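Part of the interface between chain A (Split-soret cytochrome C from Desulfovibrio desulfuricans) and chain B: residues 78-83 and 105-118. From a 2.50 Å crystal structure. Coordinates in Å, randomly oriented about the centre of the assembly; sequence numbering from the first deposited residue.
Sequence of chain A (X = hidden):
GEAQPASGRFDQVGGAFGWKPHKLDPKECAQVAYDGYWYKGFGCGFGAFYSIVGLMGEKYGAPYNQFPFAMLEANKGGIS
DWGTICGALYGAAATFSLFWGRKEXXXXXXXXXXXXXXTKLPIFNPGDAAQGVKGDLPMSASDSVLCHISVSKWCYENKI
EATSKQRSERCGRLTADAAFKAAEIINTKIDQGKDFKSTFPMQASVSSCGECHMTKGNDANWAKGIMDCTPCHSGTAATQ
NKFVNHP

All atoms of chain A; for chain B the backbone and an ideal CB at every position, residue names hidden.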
# COMPACT_ATOMS: atom_id res chain seq x y z
N GLY A 78 -6.25 -2.37 4.33
CA GLY A 78 -4.82 -2.15 4.29
C GLY A 78 -4.13 -3.33 3.64
O GLY A 78 -2.99 -3.61 3.95
N ILE A 79 -4.81 -3.96 2.68
CA ILE A 79 -4.34 -5.13 1.93
C ILE A 79 -4.62 -6.44 2.72
O ILE A 79 -3.85 -6.85 3.58
CB ILE A 79 -2.84 -5.02 1.48
CG1 ILE A 79 -2.60 -3.72 0.71
CG2 ILE A 79 -2.45 -6.17 0.59
CD1 ILE A 79 -1.11 -3.37 0.54
N SER A 80 -5.78 -7.02 2.47
CA SER A 80 -6.19 -8.24 3.14
C SER A 80 -6.03 -8.18 4.65
O SER A 80 -5.45 -9.09 5.26
CB SER A 80 -5.41 -9.42 2.58
OG SER A 80 -6.05 -9.92 1.45
N ASP A 81 -6.53 -7.11 5.26
CA ASP A 81 -6.48 -6.90 6.71
C ASP A 81 -5.11 -6.79 7.34
O ASP A 81 -4.97 -7.02 8.53
CB ASP A 81 -7.24 -7.99 7.46
CG ASP A 81 -8.66 -8.13 6.99
OD1 ASP A 81 -9.27 -7.12 6.54
OD2 ASP A 81 -9.17 -9.28 7.05
N TRP A 82 -4.10 -6.48 6.56
CA TRP A 82 -2.79 -6.34 7.14
C TRP A 82 -2.62 -4.95 7.76
O TRP A 82 -1.61 -4.67 8.40
CB TRP A 82 -1.73 -6.65 6.10
CG TRP A 82 -1.52 -8.11 6.02
CD1 TRP A 82 -2.41 -9.06 5.55
CD2 TRP A 82 -0.39 -8.82 6.52
NE1 TRP A 82 -1.89 -10.32 5.75
CE2 TRP A 82 -0.65 -10.20 6.35
CE3 TRP A 82 0.82 -8.42 7.11
CZ2 TRP A 82 0.26 -11.18 6.75
CZ3 TRP A 82 1.73 -9.38 7.51
CH2 TRP A 82 1.44 -10.75 7.33
N GLY A 83 -3.65 -4.10 7.61
CA GLY A 83 -3.62 -2.77 8.18
C GLY A 83 -2.49 -1.85 7.76
O GLY A 83 -2.06 -1.00 8.53
N UNK B 105 -8.20 -14.84 -1.97
CA UNK B 105 -6.89 -14.18 -1.97
C UNK B 105 -6.25 -14.04 -0.60
O UNK B 105 -5.02 -14.11 -0.48
CB UNK B 105 -7.02 -12.79 -2.59
N UNK B 106 -7.08 -13.92 0.44
CA UNK B 106 -6.55 -13.75 1.78
C UNK B 106 -5.42 -14.70 2.16
O UNK B 106 -4.36 -14.24 2.58
CB UNK B 106 -7.69 -13.91 2.79
N UNK B 107 -5.62 -16.02 2.04
CA UNK B 107 -4.53 -16.94 2.40
C UNK B 107 -3.29 -16.80 1.52
O UNK B 107 -2.19 -17.16 1.94
CB UNK B 107 -5.03 -18.38 2.33
N UNK B 108 -3.48 -16.28 0.31
CA UNK B 108 -2.36 -16.08 -0.61
C UNK B 108 -1.51 -14.93 -0.12
O UNK B 108 -0.29 -15.05 -0.05
CB UNK B 108 -2.85 -15.82 -2.03
N UNK B 109 -2.15 -13.82 0.22
CA UNK B 109 -1.45 -12.64 0.73
C UNK B 109 -0.86 -12.98 2.09
O UNK B 109 0.28 -12.63 2.39
CB UNK B 109 -2.39 -11.43 0.83
N UNK B 110 -1.59 -13.73 2.90
CA UNK B 110 -1.07 -14.10 4.21
C UNK B 110 0.27 -14.81 4.10
O UNK B 110 1.20 -14.50 4.84
CB UNK B 110 -2.07 -14.99 4.95
N UNK B 111 0.40 -15.72 3.14
CA UNK B 111 1.65 -16.43 2.98
C UNK B 111 2.78 -15.54 2.45
O UNK B 111 3.93 -15.60 2.92
CB UNK B 111 1.44 -17.62 2.04
N UNK B 112 2.44 -14.70 1.48
CA UNK B 112 3.44 -13.83 0.88
C UNK B 112 3.95 -12.84 1.90
O UNK B 112 5.14 -12.67 2.06
CB UNK B 112 2.87 -13.10 -0.33
N UNK B 113 3.04 -12.24 2.64
CA UNK B 113 3.41 -11.26 3.64
C UNK B 113 4.14 -11.88 4.84
O UNK B 113 5.19 -11.39 5.25
CB UNK B 113 2.16 -10.52 4.12
N UNK B 114 3.64 -13.02 5.34
CA UNK B 114 4.29 -13.69 6.46
C UNK B 114 5.66 -14.16 6.05
O UNK B 114 6.61 -14.04 6.82
CB UNK B 114 3.45 -14.87 6.96
N UNK B 115 5.75 -14.68 4.82
CA UNK B 115 7.02 -15.16 4.28
C UNK B 115 8.06 -14.03 4.30
O UNK B 115 9.21 -14.21 4.73
CB UNK B 115 6.83 -15.69 2.86
N UNK B 116 7.63 -12.86 3.87
CA UNK B 116 8.51 -11.70 3.81
C UNK B 116 9.01 -11.28 5.22
O UNK B 116 10.20 -10.98 5.40
CB UNK B 116 7.78 -10.54 3.14
N UNK B 117 8.13 -11.31 6.21
CA UNK B 117 8.49 -10.94 7.58
C UNK B 117 9.58 -11.80 8.19
O UNK B 117 10.55 -11.28 8.74
CB UNK B 117 7.25 -11.01 8.47
N UNK B 118 9.41 -13.12 8.08
CA UNK B 118 10.34 -14.09 8.67
C UNK B 118 11.58 -14.54 7.89
O UNK B 118 12.56 -14.99 8.49
CB UNK B 118 9.54 -15.35 9.00

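Chain A offers a type I' turn from Ile79(A) to Trp82(A), closed by Trp82(A) N to Ile79(A) O at 3.0 Å; it presents the Ile79(A) CG2 methyl, the Ser80(A) carbonyl and the Trp82(A) indole to a helix spanning 105-118.

At 105 the CA-to-CB bond runs sideways and the ideal CB lies 5.1 Å from Ser80(A) OG, so many residues would fit; the residue is Val105(B), which makes no contact. Position 106 also points sideways, its ideal CB 4.5 Å from Ser80(A) OG. With the Ser80(A) carbonyl and the Asp81(A) carboxylate nearby, a polar chain long enough to turn back, such as histidine, glutamine or lysine, would suit. It is His106(B), chi1 t, whose NE2 comes 3.1 Å from Ser80(A) O and whose CD2 packs 3.4 Å from Ser80(A) CB.

Position 107 points away, its N has no bond to the preceding turn, and phi is -64°; proline is compatible and Pro107(B) is found. Position 108, sideways with nothing in reach, would accept many residues; it is Met108(B), whose end leads away.

Position 109 points toward the turn, its ideal CB 4.0 Å from Ser80(A) OG. A small or medium apolar residue suits this space. Val109(B), chi1 t, places CG2 3.9 Å from Ser80(A) OG and CG1 4.2 Å from Ile79(A) CG2.

At 110 CA-to-CB points sideways, with the ideal CB 4.7 Å from Trp82(A) NE1, an indole donor, so asparagine or aspartate is favoured, with glutamine also conceivable. Asn110(B), its end coming nearer, accepts the hydrogen bond from Trp82(A) NE1 to its OD1, 3.0 Å long and nearly straight at 166°.

Positions 111 and 112, pointing away and sideways, meet nothing here, so many residues would serve: Glu111(B) and Leu112(B).

At 113 the ideal CB is only 3.3 Å from Trp82(A) CH2, with the bond directed toward chain A. Apolar or aromatic chains could cover the indole and reach Ile79(A). Phe113(B), chi1 m, sets CB over the indole face, 3.4 Å from the six-membered-ring centroid. Its ring edge meets the five-membered ring, planes at 81°, while Phe113(B) CE2 reaches Ile79(A) CG2 at 3.7 Å.

Position 114 is sideways, its ideal CB 4.6 Å from Trp82(A) CH2; a chain with an aliphatic stem fits. Arg114(B) CG lies 3.9 Å from Trp82(A) CH2.

Positions 115 and 116 are out of reach, which sets no preference; they are Trp115(B) and Tyr116(B). Position 117 points toward chain A but has nothing within 5.5 Å of its ideal CB, so contact requires a long chain; Glu117(B) places OE2 3.3 Å from Trp82(A) CZ3, at the ring edge. Position 118, out of reach, is equally unconstrained and holds Val118(B).

Chain B, residues 105-118: VHPMVNELFRWYEV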
# COMPACT_ATOMS: atom_id res chain seq x y z
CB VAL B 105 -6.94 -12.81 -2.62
CG1 VAL B 105 -5.58 -12.12 -2.52
CG2 VAL B 105 -7.29 -12.98 -4.07
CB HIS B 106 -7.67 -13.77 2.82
CG HIS B 106 -7.26 -13.13 4.12
ND1 HIS B 106 -7.84 -13.45 5.33
CD2 HIS B 106 -6.30 -12.21 4.40
CE1 HIS B 106 -7.25 -12.76 6.29
NE2 HIS B 106 -6.32 -12.00 5.76
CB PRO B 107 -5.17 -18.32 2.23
CG PRO B 107 -6.27 -18.09 1.21
CD PRO B 107 -6.83 -16.76 1.64
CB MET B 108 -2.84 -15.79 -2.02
CG MET B 108 -3.74 -16.87 -2.58
SD MET B 108 -4.41 -16.59 -4.24
CE MET B 108 -2.88 -16.47 -5.19
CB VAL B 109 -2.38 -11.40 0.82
CG1 VAL B 109 -1.62 -10.20 1.30
CG2 VAL B 109 -2.92 -11.08 -0.53
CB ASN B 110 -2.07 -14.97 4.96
CG ASN B 110 -3.22 -14.18 5.52
OD1 ASN B 110 -3.22 -12.96 5.47
ND2 ASN B 110 -4.22 -14.85 6.04
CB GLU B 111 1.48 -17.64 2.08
CG GLU B 111 2.58 -18.64 2.33
CD GLU B 111 2.72 -19.65 1.23
OE1 GLU B 111 1.84 -20.53 1.12
OE2 GLU B 111 3.74 -19.59 0.52
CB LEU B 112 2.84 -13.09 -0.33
CG LEU B 112 3.75 -12.10 -1.05
CD1 LEU B 112 4.97 -12.81 -1.66
CD2 LEU B 112 2.97 -11.38 -2.10
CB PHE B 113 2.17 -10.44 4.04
CG PHE B 113 1.75 -9.41 2.99
CD1 PHE B 113 2.19 -9.50 1.68
CD2 PHE B 113 0.92 -8.35 3.34
CE1 PHE B 113 1.81 -8.55 0.73
CE2 PHE B 113 0.54 -7.41 2.40
CZ PHE B 113 0.99 -7.51 1.10
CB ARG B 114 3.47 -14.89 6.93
CG ARG B 114 2.28 -14.51 7.73
CD ARG B 114 1.28 -15.60 7.74
NE ARG B 114 0.05 -15.11 8.35
CZ ARG B 114 -1.03 -15.84 8.55
NH1 ARG B 114 -1.05 -17.12 8.18
NH2 ARG B 114 -2.09 -15.29 9.13
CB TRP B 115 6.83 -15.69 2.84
CG TRP B 115 8.13 -15.80 2.07
CD1 TRP B 115 9.04 -16.84 2.14
CD2 TRP B 115 8.70 -14.83 1.18
NE1 TRP B 115 10.15 -16.54 1.36
CE2 TRP B 115 9.96 -15.33 0.76
CE3 TRP B 115 8.27 -13.58 0.70
CZ2 TRP B 115 10.80 -14.61 -0.11
CZ3 TRP B 115 9.10 -12.87 -0.18
CH2 TRP B 115 10.34 -13.39 -0.57
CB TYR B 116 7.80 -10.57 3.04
CG TYR B 116 8.66 -9.36 2.79
CD1 TYR B 116 9.49 -9.29 1.67
CD2 TYR B 116 8.69 -8.30 3.70
CE1 TYR B 116 10.34 -8.20 1.47
CE2 TYR B 116 9.52 -7.22 3.51
CZ TYR B 116 10.35 -7.16 2.40
OH TYR B 116 11.18 -6.06 2.24
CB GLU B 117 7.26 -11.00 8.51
CG GLU B 117 6.22 -9.92 8.36
CD GLU B 117 5.08 -10.06 9.37
OE1 GLU B 117 4.97 -11.12 10.03
OE2 GLU B 117 4.29 -9.10 9.50
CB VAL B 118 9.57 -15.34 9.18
CG1 VAL B 118 8.34 -14.91 9.97
CG2 VAL B 118 9.15 -16.18 8.03
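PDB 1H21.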